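Local coordinates for rhamnose ABC transporter, rhamnose-binding protein (Actinomyces odontolyticus ATCC 17982, PDB 5BQ3), which probably binds a sugar, most likely rhamnose, as the extracytoplasmic substrate-binding component of an ABC transporter, at residues S27-F32 / G85-V90; S73-I78 / D97-A102; E253-V258 / N326-D331; N217-P222 / V243-L248; D123-F128 / G309-V314. All coordinates share one frame; numbering follows the deposited sequence.

Contact 1 (S27-F32 / G85-V90)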
# COMPACT_ATOMS: atom_id res chain seq x y z
N SER A 27 -11.70 25.28 13.80
CA SER A 27 -12.57 24.92 14.92
C SER A 27 -13.02 23.45 14.86
O SER A 27 -13.63 22.95 15.81
CB SER A 27 -13.80 25.83 14.94
OG SER A 27 -14.53 25.72 13.73
N GLN A 28 -12.72 22.76 13.74
CA GLN A 28 -13.12 21.37 13.49
C GLN A 28 -12.11 20.36 14.02
O GLN A 28 -10.94 20.69 14.21
CB GLN A 28 -13.35 21.16 11.98
CG GLN A 28 -14.29 22.18 11.32
CD GLN A 28 -15.74 21.90 11.57
OE1 GLN A 28 -16.32 22.35 12.57
NE2 GLN A 28 -16.37 21.17 10.67
N SER A 29 -12.57 19.11 14.27
CA SER A 29 -11.76 18.01 14.80
C SER A 29 -11.58 16.87 13.78
O SER A 29 -12.49 16.57 13.01
CB SER A 29 -12.39 17.45 16.07
OG SER A 29 -13.73 17.03 15.86
N ILE A 30 -10.39 16.23 13.81
CA ILE A 30 -10.03 15.10 12.94
C ILE A 30 -9.58 13.91 13.80
O ILE A 30 -8.87 14.09 14.79
CB ILE A 30 -8.96 15.51 11.86
CG1 ILE A 30 -8.80 14.41 10.77
CG2 ILE A 30 -7.61 15.93 12.49
CD1 ILE A 30 -8.13 14.86 9.48
N THR A 31 -10.02 12.69 13.43
CA THR A 31 -9.66 11.46 14.14
C THR A 31 -9.24 10.39 13.13
O THR A 31 -9.93 10.16 12.13
CB THR A 31 -10.80 11.00 15.06
OG1 THR A 31 -11.07 12.02 16.02
CG2 THR A 31 -10.45 9.72 15.81
N PHE A 32 -8.09 9.75 13.41
CA PHE A 32 -7.50 8.69 12.60
C PHE A 32 -7.69 7.35 13.31
O PHE A 32 -7.27 7.21 14.46
CB PHE A 32 -6.00 8.97 12.34
CG PHE A 32 -5.70 10.31 11.69
CD1 PHE A 32 -5.51 11.44 12.47
CD2 PHE A 32 -5.60 10.42 10.31
CE1 PHE A 32 -5.26 12.68 11.87
CE2 PHE A 32 -5.34 11.66 9.72
CZ PHE A 32 -5.17 12.78 10.50
N GLY A 85 -18.84 14.11 18.46
CA GLY A 85 -19.08 15.10 17.42
C GLY A 85 -17.86 15.41 16.57
O GLY A 85 -17.59 16.58 16.29
N THR A 86 -17.12 14.36 16.15
CA THR A 86 -15.93 14.48 15.31
C THR A 86 -16.39 14.88 13.90
O THR A 86 -17.38 14.35 13.40
CB THR A 86 -15.11 13.18 15.34
OG1 THR A 86 -14.81 12.85 16.70
CG2 THR A 86 -13.82 13.28 14.54
N ASN A 87 -15.69 15.85 13.29
CA ASN A 87 -16.03 16.39 11.98
C ASN A 87 -15.43 15.58 10.84
O ASN A 87 -16.11 15.38 9.83
CB ASN A 87 -15.59 17.85 11.88
CG ASN A 87 -16.20 18.73 12.94
OD1 ASN A 87 -15.57 19.06 13.94
ND2 ASN A 87 -17.47 19.07 12.77
N VAL A 88 -14.16 15.13 10.97
CA VAL A 88 -13.47 14.35 9.94
C VAL A 88 -13.01 13.02 10.53
O VAL A 88 -12.33 13.00 11.56
CB VAL A 88 -12.28 15.12 9.28
CG1 VAL A 88 -11.65 14.30 8.17
CG2 VAL A 88 -12.71 16.49 8.76
N LEU A 89 -13.36 11.91 9.87
CA LEU A 89 -12.97 10.57 10.29
C LEU A 89 -12.16 9.88 9.19
O LEU A 89 -12.67 9.68 8.08
CB LEU A 89 -14.21 9.73 10.66
CG LEU A 89 -13.95 8.61 11.67
CD1 LEU A 89 -14.10 9.13 13.09
CD2 LEU A 89 -14.90 7.47 11.45
N VAL A 90 -10.89 9.55 9.49
CA VAL A 90 -9.98 8.88 8.56
C VAL A 90 -9.79 7.45 9.09
O VAL A 90 -9.29 7.27 10.20
CB VAL A 90 -8.64 9.65 8.37
CG1 VAL A 90 -7.84 9.05 7.22
CG2 VAL A 90 -8.89 11.14 8.12
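Asn87 reaches across to Ser29 and Gln28 with every atom of its side chain. CB rests 3.5 Å from Ser29 O. With chi1 at -58°, CG stands anti to its own carbonyl carbon, and its closest neighbour across the contact is Gln28 NE2. At the tip, OD1 accepts a bond from Ser29 N (3.0 Å), the donor tilted 17° from the amide plane, and a weak one from Ser29 OG. ND2 lies 3.2 Å from Gln28 NE2, but both are donors; Gln28 NE2 bonds to Asp286 OD2 of helix 271-287 instead. An alanine at Asn87 would probably leave Ser29 N without its acceptor and let the entry to the strand shift. From here the segments run as neighbouring parallel strands in the six-stranded sheet of one alpha/beta lobe of the periplasmic binding protein fold. Val88 N bonds to Ser29 O, Thr31 N to Val88 O, and Val90 N to Thr31 O (2.9 Å). Ile30, Phe32, Val88 and Val90 share one face: Ile30 CD1 meets Val88 CG1 at 3.8 Å, and Phe32 CD2 lies 3.7 Å from Val90 CB. On the other face, Thr31 OG1 lies 3.4 Å from Thr86 CG2, while both threonine hydroxyls bond to Glu81.

Contact 2 (S73-I78 / D97-A102)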
# COMPACT_ATOMS: atom_id res chain seq x y z
N SER A 73 -13.91 -4.82 15.00
CA SER A 73 -13.18 -4.27 16.16
C SER A 73 -13.17 -2.73 16.21
O SER A 73 -12.98 -2.16 17.29
CB SER A 73 -11.74 -4.79 16.18
OG SER A 73 -11.02 -4.41 15.02
N GLN A 74 -13.38 -2.06 15.05
CA GLN A 74 -13.37 -0.60 14.92
C GLN A 74 -14.76 0.05 15.12
O GLN A 74 -14.82 1.25 15.36
CB GLN A 74 -12.84 -0.21 13.53
CG GLN A 74 -11.40 -0.65 13.26
CD GLN A 74 -11.04 -0.54 11.81
OE1 GLN A 74 -11.63 -1.19 10.94
NE2 GLN A 74 -10.03 0.25 11.51
N VAL A 75 -15.85 -0.75 15.02
CA VAL A 75 -17.26 -0.32 15.12
C VAL A 75 -17.54 0.50 16.40
O VAL A 75 -18.20 1.54 16.32
CB VAL A 75 -18.23 -1.54 14.99
CG1 VAL A 75 -19.69 -1.13 15.17
CG2 VAL A 75 -18.04 -2.24 13.65
N SER A 76 -17.05 0.04 17.57
CA SER A 76 -17.25 0.74 18.85
C SER A 76 -16.54 2.09 18.88
O SER A 76 -17.05 3.03 19.48
CB SER A 76 -16.78 -0.13 20.02
OG SER A 76 -15.41 -0.45 19.92
N PHE A 77 -15.37 2.19 18.21
CA PHE A 77 -14.56 3.41 18.12
C PHE A 77 -15.16 4.43 17.16
O PHE A 77 -15.05 5.63 17.42
CB PHE A 77 -13.11 3.08 17.73
CG PHE A 77 -12.38 2.31 18.80
CD1 PHE A 77 -11.75 2.97 19.85
CD2 PHE A 77 -12.35 0.92 18.78
CE1 PHE A 77 -11.10 2.25 20.86
CE2 PHE A 77 -11.70 0.20 19.79
CZ PHE A 77 -11.08 0.87 20.82
N ILE A 78 -15.81 3.97 16.05
CA ILE A 78 -16.47 4.85 15.08
C ILE A 78 -17.66 5.53 15.77
O ILE A 78 -17.77 6.75 15.73
CB ILE A 78 -16.90 4.10 13.77
CG1 ILE A 78 -15.68 3.48 13.04
CG2 ILE A 78 -17.67 5.03 12.82
CD1 ILE A 78 -16.00 2.21 12.25
N ASP A 97 -17.41 -4.48 4.81
CA ASP A 97 -18.84 -4.54 5.13
C ASP A 97 -19.16 -4.37 6.62
O ASP A 97 -20.20 -3.80 6.94
CB ASP A 97 -19.43 -5.86 4.63
CG ASP A 97 -19.71 -5.94 3.13
OD1 ASP A 97 -19.42 -4.95 2.42
OD2 ASP A 97 -20.26 -6.97 2.69
N ALA A 98 -18.31 -4.90 7.52
CA ALA A 98 -18.54 -4.88 8.97
C ALA A 98 -18.54 -3.46 9.58
O ALA A 98 -19.31 -3.22 10.51
CB ALA A 98 -17.49 -5.72 9.68
N VAL A 99 -17.70 -2.55 9.07
CA VAL A 99 -17.58 -1.18 9.57
C VAL A 99 -18.57 -0.22 8.87
O VAL A 99 -18.79 0.89 9.36
CB VAL A 99 -16.13 -0.62 9.47
CG1 VAL A 99 -15.15 -1.41 10.33
CG2 VAL A 99 -15.65 -0.55 8.02
N CYS A 100 -19.15 -0.65 7.73
CA CYS A 100 -20.05 0.12 6.87
C CYS A 100 -21.28 0.72 7.61
O CYS A 100 -21.50 1.91 7.41
CB CYS A 100 -20.49 -0.70 5.66
SG CYS A 100 -21.23 0.29 4.33
N PRO A 101 -22.09 -0.00 8.44
CA PRO A 101 -23.24 0.66 9.10
C PRO A 101 -22.84 1.77 10.07
O PRO A 101 -23.55 2.77 10.15
CB PRO A 101 -23.93 -0.49 9.84
CG PRO A 101 -23.44 -1.72 9.21
CD PRO A 101 -22.04 -1.43 8.82
N ALA A 102 -21.71 1.61 10.78
CA ALA A 102 -21.18 2.60 11.73
C ALA A 102 -20.69 3.85 11.00
O ALA A 102 -20.91 4.96 11.48
CB ALA A 102 -20.06 1.99 12.56
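Val75 and Ile78 face Val99 and Ala102 where the first turns of two helices, 75-83 and 100-109, lie against each other. The helices flank strand 88-91 along the chain and pack side by side on one face of an alpha/beta lobe's parallel sheet. In Ile78 a chi1 of -60° sets CG1 anti to the carbonyl carbon and CG2 anti to the backbone N, and the two branches part: CG2 comes to 3.9 Å from Ala102 CB and 3.5 Å from Ala102 O, while CD1, at the end of the other branch, lies 4.0 Å from Val99 CB. The Ile78 and Val99 side chains cross at about a right angle. Val75 also divides its methyls between two partners. CG1, anti to the backbone N, meets Ala102 CB at 4.1 Å; CG2 rests on the backbone, 3.5 Å from Ala98 O. Val99 turns CG1 toward Gln74, where it lies 3.6 Å from OE1. That oxygen is engaged by Asn94 N, and Gln74 NE2 bonds to Ala92 O and Pro34 O, so the amide ties helix 75-83 to the loops beyond strands 29-33 and 88-91. Ile78 also packs on Leu89 and Ile91 of strand 88-91, and Cys100 leads away to its disulfide with Cys124. No hydrogen bond passes between the segments: the contact is van der Waals packing of aliphatic branches, with the polar amide occupied elsewhere.

Contact 3 (E253-V258 / N326-D331)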
# COMPACT_ATOMS: atom_id res chain seq x y z
N GLU A 253 13.50 -5.00 6.71
CA GLU A 253 13.78 -6.43 6.49
C GLU A 253 14.78 -6.64 5.35
O GLU A 253 15.60 -7.56 5.41
CB GLU A 253 12.47 -7.17 6.16
CG GLU A 253 11.48 -7.25 7.31
CD GLU A 253 10.14 -7.91 7.01
OE1 GLU A 253 9.81 -8.10 5.82
OE2 GLU A 253 9.41 -8.21 7.98
N MSE A 254 14.70 -5.80 4.32
CA MSE A 254 15.49 -5.87 3.09
C MSE A 254 16.85 -5.17 3.14
O MSE A 254 17.69 -5.47 2.30
CB MSE A 254 14.67 -5.28 1.94
CG MSE A 254 13.37 -6.01 1.67
SE MSE A 254 13.69 -7.83 1.10
CE MSE A 254 14.10 -7.40 -0.68
N ARG A 255 17.05 -4.24 4.09
CA ARG A 255 18.25 -3.42 4.27
C ARG A 255 19.56 -4.19 4.12
O ARG A 255 20.42 -3.77 3.35
CB ARG A 255 18.23 -2.73 5.65
CG ARG A 255 18.83 -1.33 5.63
CD ARG A 255 18.83 -0.67 7.00
NE ARG A 255 17.49 -0.59 7.60
CZ ARG A 255 16.58 0.33 7.29
NH1 ARG A 255 16.83 1.23 6.35
NH2 ARG A 255 15.40 0.33 7.89
N SER A 256 19.70 -5.31 4.86
CA SER A 256 20.90 -6.16 4.85
C SER A 256 21.14 -6.81 3.49
O SER A 256 22.28 -6.86 3.04
CB SER A 256 20.80 -7.23 5.93
OG SER A 256 19.68 -8.08 5.71
N PHE A 257 20.06 -7.29 2.82
CA PHE A 257 20.13 -7.96 1.52
C PHE A 257 20.46 -7.00 0.38
O PHE A 257 21.08 -7.41 -0.60
CB PHE A 257 18.81 -8.69 1.22
CG PHE A 257 18.43 -9.71 2.25
CD1 PHE A 257 19.16 -10.89 2.40
CD2 PHE A 257 17.33 -9.51 3.08
CE1 PHE A 257 18.81 -11.83 3.36
CE2 PHE A 257 16.97 -10.47 4.03
CZ PHE A 257 17.71 -11.62 4.17
N VAL A 258 20.05 -5.73 0.51
CA VAL A 258 20.31 -4.69 -0.48
C VAL A 258 21.81 -4.32 -0.44
O VAL A 258 22.42 -4.13 -1.50
CB VAL A 258 19.38 -3.46 -0.28
CG1 VAL A 258 19.73 -2.34 -1.24
CG2 VAL A 258 17.91 -3.85 -0.46
N ASN A 326 18.69 4.92 -1.16
CA ASN A 326 17.60 5.50 -0.37
C ASN A 326 17.04 4.53 0.70
O ASN A 326 16.13 4.92 1.43
CB ASN A 326 16.47 5.97 -1.31
CG ASN A 326 15.71 4.87 -2.02
OD1 ASN A 326 16.26 3.82 -2.38
ND2 ASN A 326 14.43 5.10 -2.25
N ILE A 327 17.59 3.30 0.79
CA ILE A 327 17.14 2.26 1.73
C ILE A 327 17.23 2.73 3.21
O ILE A 327 16.31 2.46 3.98
CB ILE A 327 17.89 0.90 1.51
CG1 ILE A 327 17.28 -0.25 2.35
CG2 ILE A 327 19.41 0.99 1.70
CD1 ILE A 327 16.21 -1.03 1.67
N ASP A 328 18.31 3.47 3.57
CA ASP A 328 18.55 3.96 4.94
C ASP A 328 17.77 5.24 5.28
O ASP A 328 17.92 5.76 6.39
CB ASP A 328 20.05 4.19 5.16
CG ASP A 328 20.93 2.97 4.95
OD1 ASP A 328 20.49 1.85 5.31
OD2 ASP A 328 22.07 3.13 4.47
N LYS A 329 16.93 5.73 4.36
CA LYS A 329 16.13 6.94 4.54
C LYS A 329 14.69 6.63 5.00
O LYS A 329 13.94 7.55 5.33
CB LYS A 329 16.11 7.78 3.25
CG LYS A 329 17.46 8.38 2.87
CD LYS A 329 17.41 9.04 1.50
CE LYS A 329 18.75 9.61 1.11
NZ LYS A 329 18.71 10.23 -0.24
N TYR A 330 14.30 5.33 5.03
CA TYR A 330 12.95 4.87 5.40
C TYR A 330 12.99 3.84 6.53
O TYR A 330 13.80 2.92 6.48
CB TYR A 330 12.25 4.27 4.17
CG TYR A 330 12.09 5.23 3.01
CD1 TYR A 330 10.99 6.07 2.91
CD2 TYR A 330 13.05 5.30 2.00
CE1 TYR A 330 10.85 6.96 1.84
CE2 TYR A 330 12.92 6.17 0.92
CZ TYR A 330 11.81 7.00 0.84
OH TYR A 330 11.69 7.87 -0.21
N ASP A 331 12.10 3.98 7.54
CA ASP A 331 12.05 3.06 8.69
C ASP A 331 10.65 2.45 8.91
O ASP A 331 9.87 2.94 9.73
CB ASP A 331 12.53 3.75 9.98
CG ASP A 331 12.78 2.80 11.13
OD1 ASP A 331 13.74 2.00 11.05
OD2 ASP A 331 12.02 2.86 12.12
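Arg255, Asp328 and Asp331 make a salt-bridge network that fastens the C-terminal tail, with its 3-10 segment 327-329, to helix 251-260. The aliphatic part of the arginine lies against Ile327 and Asp328. Its CG packs 3.8 Å from Ile327 CG1, and its CD passes 3.5 Å from Asp328 OD1. A chi3 of -56° bends the chain at NE; the guanidinium beyond it lies with its edge to Tyr330 O, which is in its plane. NH2 gives that oxygen a weak hydrogen bond of 3.4 Å and NH1 another of 3.5 Å. The two ion pairs are long. NH1 stands 3.9 Å from Asp328 OD1; NH2 is as far from Asp331 OD1, which lies well out of the guanidinium plane, so that no N-H points at it. Asp331 OD1 takes a proper hydrogen bond from Asn252 ND2 on the same helix. Deeper in, Val258 CG2 and Ile327 CD1 meet tip to tip at 3.9 Å, both side chains resting on Phe266 of strand 266-268. An alanine in place of Arg255 would probably leave the two carboxylates without the charge they share and Tyr330 O without two weak donors, making the tail less firmly held. One cation between two acids, paired loosely with each, suggests that charge attraction contributes to the hold alongside the weak bonds to Tyr330 O, with the apolar meeting of Ile327 and Val258 beneath it.

Contact 4 (N217-P222 / V243-L248)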
# COMPACT_ATOMS: atom_id res chain seq x y z
N ASN A 217 16.70 -16.67 -14.21
CA ASN A 217 17.36 -15.37 -14.29
C ASN A 217 16.94 -14.46 -13.13
O ASN A 217 17.78 -13.72 -12.62
CB ASN A 217 17.05 -14.68 -15.62
CG ASN A 217 17.75 -15.30 -16.81
OD1 ASN A 217 17.27 -16.25 -17.42
ND2 ASN A 217 18.90 -14.75 -17.17
N ALA A 218 15.65 -14.50 -12.73
CA ALA A 218 15.10 -13.67 -11.65
C ALA A 218 13.84 -14.25 -11.00
O ALA A 218 13.20 -15.13 -11.57
CB ALA A 218 14.79 -12.27 -12.17
N ILE A 219 13.50 -13.73 -9.81
CA ILE A 219 12.30 -14.08 -9.04
C ILE A 219 11.55 -12.78 -8.68
O ILE A 219 12.16 -11.85 -8.16
CB ILE A 219 12.61 -14.94 -7.77
CG1 ILE A 219 13.36 -16.24 -8.12
CG2 ILE A 219 11.32 -15.27 -6.98
CD1 ILE A 219 14.13 -16.90 -6.98
N VAL A 220 10.24 -12.73 -8.98
CA VAL A 220 9.35 -11.62 -8.63
C VAL A 220 8.53 -12.07 -7.44
O VAL A 220 7.85 -13.09 -7.53
CB VAL A 220 8.44 -11.13 -9.79
CG1 VAL A 220 7.73 -9.83 -9.43
CG2 VAL A 220 9.22 -10.97 -11.08
N SER A 221 8.60 -11.33 -6.32
CA SER A 221 7.84 -11.70 -5.14
C SER A 221 6.92 -10.54 -4.72
O SER A 221 7.35 -9.64 -4.00
CB SER A 221 8.75 -12.14 -4.00
OG SER A 221 8.09 -13.09 -3.19
N PRO A 222 5.64 -10.54 -5.18
CA PRO A 222 4.73 -9.44 -4.82
C PRO A 222 4.15 -9.61 -3.40
O PRO A 222 2.94 -9.46 -3.19
CB PRO A 222 3.66 -9.51 -5.91
CG PRO A 222 3.61 -10.96 -6.29
CD PRO A 222 4.96 -11.55 -6.03
N VAL A 243 21.08 -15.01 -9.50
CA VAL A 243 19.63 -14.96 -9.65
C VAL A 243 19.14 -13.68 -8.97
O VAL A 243 19.35 -13.50 -7.77
CB VAL A 243 18.91 -16.24 -9.12
CG1 VAL A 243 17.39 -16.10 -9.19
CG2 VAL A 243 19.36 -17.49 -9.87
N PHE A 244 18.54 -12.77 -9.76
CA PHE A 244 18.03 -11.49 -9.29
C PHE A 244 16.72 -11.66 -8.52
O PHE A 244 15.92 -12.54 -8.84
CB PHE A 244 17.82 -10.52 -10.46
CG PHE A 244 19.09 -10.08 -11.14
CD1 PHE A 244 19.77 -8.94 -10.71
CD2 PHE A 244 19.59 -10.78 -12.23
CE1 PHE A 244 20.95 -8.54 -11.34
CE2 PHE A 244 20.77 -10.37 -12.86
CZ PHE A 244 21.44 -9.25 -12.41
N LEU A 245 16.49 -10.81 -7.51
CA LEU A 245 15.27 -10.85 -6.73
C LEU A 245 14.69 -9.46 -6.59
O LEU A 245 15.36 -8.53 -6.13
CB LEU A 245 15.46 -11.52 -5.35
CG LEU A 245 14.24 -11.49 -4.41
CD1 LEU A 245 13.12 -12.39 -4.90
CD2 LEU A 245 14.63 -11.87 -3.02
N THR A 246 13.43 -9.32 -6.99
CA THR A 246 12.68 -8.08 -6.92
C THR A 246 11.22 -8.40 -6.55
O THR A 246 10.85 -9.57 -6.42
CB THR A 246 12.85 -7.27 -8.23
OG1 THR A 246 12.27 -5.98 -8.06
CG2 THR A 246 12.24 -7.96 -9.44
N GLY A 247 10.44 -7.35 -6.34
CA GLY A 247 9.03 -7.46 -5.98
C GLY A 247 8.64 -6.36 -5.04
O GLY A 247 9.07 -5.21 -5.20
N LEU A 248 7.83 -6.70 -4.03
CA LEU A 248 7.35 -5.75 -3.03
C LEU A 248 7.85 -6.15 -1.65
O LEU A 248 7.54 -7.25 -1.19
CB LEU A 248 5.81 -5.65 -3.05
CG LEU A 248 5.16 -5.37 -4.41
CD1 LEU A 248 3.72 -5.75 -4.39
CD2 LEU A 248 5.31 -3.92 -4.83
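Leu245 has CG anti to its backbone N, and a chi2 of 69° then brings CD1 back over Ile219, where it lies 3.9 Å from Ile219 CB and 3.4 Å from Ile219 O. Ile219 takes a different first torsion: at chi1 -57° its CG1 is anti to the carbonyl carbon, and the branch ends with CD1 at 4.0 Å from Val243 CG1. On the other face Phe244 presents the edge of its ring to Asn217 O, which lies in the ring plane 3.5 Å from CD2, and Phe244 CB touches Ala218 CB. These side chains ride on a parallel ladder. Phe244 N bonds to Asn217 O, Ile219 N to Phe244 O, Thr246 N to Ile219 O, Ser221 N to Thr246 O (2.9 Å) and Leu248 N to Ser221 O (3.0 Å). Strands 218-221 and 244-247 are the two arms of a beta-alpha-beta crossover through helix 224-236, in the parallel sheet of the second lobe. Helices 224-236 and 199-212 pack on the Ile219 and Leu245 face, and helix 134-149 on the Ala218, Val220, Phe244 and Thr246 face. The buried hydroxyls find partners further off, Ser221 OG with Leu158 O and Thr246 OG1 with Glu265 O. At Gly247 the backbone angles suit glycine, and a CB would probably collide with Ser221 O. Past it, Leu248 CD1 lies 3.8 Å from Pro222 CA, and Trp170 of helix 165-180 touches both residues.

Contact 5 (D123-F128 / G309-V314)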
# COMPACT_ATOMS: atom_id res chain seq x y z
N ASP A 123 -20.71 2.83 -0.44
CA ASP A 123 -21.72 3.71 0.18
C ASP A 123 -21.45 4.09 1.67
O ASP A 123 -22.31 4.72 2.27
CB ASP A 123 -23.13 3.09 0.05
CG ASP A 123 -23.32 1.65 0.52
OD1 ASP A 123 -22.33 1.04 1.01
OD2 ASP A 123 -24.45 1.12 0.39
N CYS A 124 -20.26 3.76 2.23
CA CYS A 124 -19.97 4.09 3.64
C CYS A 124 -18.92 5.21 3.78
O CYS A 124 -18.58 5.56 4.91
CB CYS A 124 -19.54 2.86 4.44
SG CYS A 124 -19.64 1.29 3.54
N ARG A 125 -18.42 5.76 2.67
CA ARG A 125 -17.41 6.82 2.75
C ARG A 125 -17.61 7.88 1.67
O ARG A 125 -18.22 7.62 0.63
CB ARG A 125 -15.98 6.22 2.70
CG ARG A 125 -15.42 5.87 1.33
CD ARG A 125 -16.04 4.63 0.72
NE ARG A 125 -15.24 4.13 -0.40
CZ ARG A 125 -15.35 4.55 -1.65
NH1 ARG A 125 -16.23 5.49 -1.98
NH2 ARG A 125 -14.57 4.04 -2.60
N ASP A 126 -17.08 9.08 1.94
CA ASP A 126 -17.15 10.23 1.05
C ASP A 126 -16.01 10.20 0.03
O ASP A 126 -16.17 10.73 -1.07
CB ASP A 126 -17.11 11.54 1.86
CG ASP A 126 -18.30 11.74 2.78
OD1 ASP A 126 -19.39 12.07 2.27
OD2 ASP A 126 -18.13 11.59 4.01
N LEU A 127 -14.87 9.57 0.41
CA LEU A 127 -13.65 9.47 -0.39
C LEU A 127 -12.77 8.31 0.09
O LEU A 127 -12.73 8.01 1.28
CB LEU A 127 -12.86 10.79 -0.25
CG LEU A 127 -12.31 11.47 -1.50
CD1 LEU A 127 -13.41 11.87 -2.47
CD2 LEU A 127 -11.55 12.72 -1.13
N PHE A 128 -12.03 7.68 -0.85
CA PHE A 128 -11.05 6.62 -0.57
C PHE A 128 -9.67 7.06 -1.08
O PHE A 128 -9.56 7.51 -2.22
CB PHE A 128 -11.47 5.26 -1.15
CG PHE A 128 -10.41 4.17 -1.07
CD1 PHE A 128 -9.84 3.80 0.14
CD2 PHE A 128 -10.00 3.50 -2.22
CE1 PHE A 128 -8.85 2.81 0.20
CE2 PHE A 128 -9.02 2.50 -2.16
CZ PHE A 128 -8.46 2.16 -0.95
N GLY A 309 -10.77 10.26 -8.75
CA GLY A 309 -11.04 9.36 -9.87
C GLY A 309 -12.33 8.59 -9.71
O GLY A 309 -13.19 8.97 -8.90
N GLU A 310 -12.48 7.50 -10.48
CA GLU A 310 -13.66 6.63 -10.47
C GLU A 310 -13.80 5.92 -9.11
O GLU A 310 -12.79 5.60 -8.47
CB GLU A 310 -13.63 5.61 -11.63
CG GLU A 310 -12.41 4.69 -11.68
CD GLU A 310 -11.24 5.18 -12.52
OE1 GLU A 310 -10.63 6.21 -12.14
OE2 GLU A 310 -10.92 4.52 -13.53
N ASN A 311 -15.06 5.72 -8.67
CA ASN A 311 -15.47 5.10 -7.40
C ASN A 311 -14.94 5.93 -6.20
O ASN A 311 -14.57 5.37 -5.16
CB ASN A 311 -15.04 3.61 -7.32
CG ASN A 311 -15.77 2.79 -6.29
OD1 ASN A 311 -17.01 2.71 -6.27
ND2 ASN A 311 -15.01 2.13 -5.42
N LYS A 312 -14.93 7.28 -6.35
CA LYS A 312 -14.48 8.29 -5.37
C LYS A 312 -13.08 7.93 -4.79
O LYS A 312 -12.86 8.04 -3.59
CB LYS A 312 -15.51 8.44 -4.23
CG LYS A 312 -16.86 8.98 -4.67
CD LYS A 312 -17.86 8.93 -3.53
CE LYS A 312 -19.20 9.46 -3.92
NZ LYS A 312 -20.14 9.44 -2.78
N THR A 313 -12.16 7.48 -5.67
CA THR A 313 -10.81 7.04 -5.28
C THR A 313 -9.74 8.05 -5.71
O THR A 313 -9.73 8.50 -6.86
CB THR A 313 -10.53 5.63 -5.85
OG1 THR A 313 -11.56 4.74 -5.42
CG2 THR A 313 -9.18 5.07 -5.41
N VAL A 314 -8.82 8.37 -4.78
CA VAL A 314 -7.67 9.26 -4.96
C VAL A 314 -6.40 8.42 -4.82
O VAL A 314 -6.25 7.70 -3.83
CB VAL A 314 -7.69 10.46 -3.96
CG1 VAL A 314 -6.49 11.38 -4.17
CG2 VAL A 314 -9.00 11.24 -4.04
O HOH W 1 -17.83 4.93 -4.59
O HOH W 2 -20.64 7.07 -1.05
O HOH W 3 -18.42 12.07 -1.83
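Arg125 and Asn311 meet with their side chains at about a right angle, the guanidinium and amide planes 50° apart; the arginine bonds to the backbone of Asn311 and not directly to its amide. NH2 donates to Asn311 O over 2.9 Å in a nearly straight bond, the oxygen lying in the guanidinium plane. NE is held by a salt bridge to Asp119 OD1, which should fix how the flat group is turned. A water makes a weak bridge from NH1 to Asn311 OD1. Lys312 crosses Arg125 obliquely, its chain extended beyond CG: CB sits 3.8 Å from Arg125 NH1, CD passes 3.5 Å from Asp126 O, and the extended chain takes NZ to two waters. One of them donates to Arg125 O; the other, bonded weakly to NZ, sits on Asp126 O. The two like charges, Arg125 NH1 and Lys312 NZ, stay 5.6 Å apart.

Further on, Phe128 and Thr313 lie side by side and point the same way, Phe128 CD2 at 3.6 Å from Thr313 CG2, with Thr313 OG1 at the ring edge. Leu127 CD2 approaches Val314 CG2 at 4.1 Å. The backbones join through Phe128 N to Lys312 O (2.9 Å) and Val314 N to Phe128 O (2.8 Å). This is the parallel pairing of strand 127-130 with 313-315, the outermost strand on this side of the six-stranded sheet. It is supplied by chain that has been through the other lobe and returned, as in type I periplasmic binding proteins, whose backbone passes between the lobes more than once.

From the N terminus, contact 1 closes first, spanning 52 residues to pair strands 29-33 and 88-91. Contact 2 opens inside that loop and closes after it, so the two cross, and Leu89 touches Ile78 where they meet. Contact 5 opens next at 123-128, joined to contact 2 by the Cys100-Cys124 disulfide, and closes only at 309-314. Contact 4 nests within that long loop, closing a beta-alpha-beta unit in the second lobe, about 33 Å from contact 5 between centres. Contact 3 opens at 253-258 and closes at 326-331, crossing contact 5: the chain returns to the first lobe's sheet, then ends against the second lobe's helix 251-260.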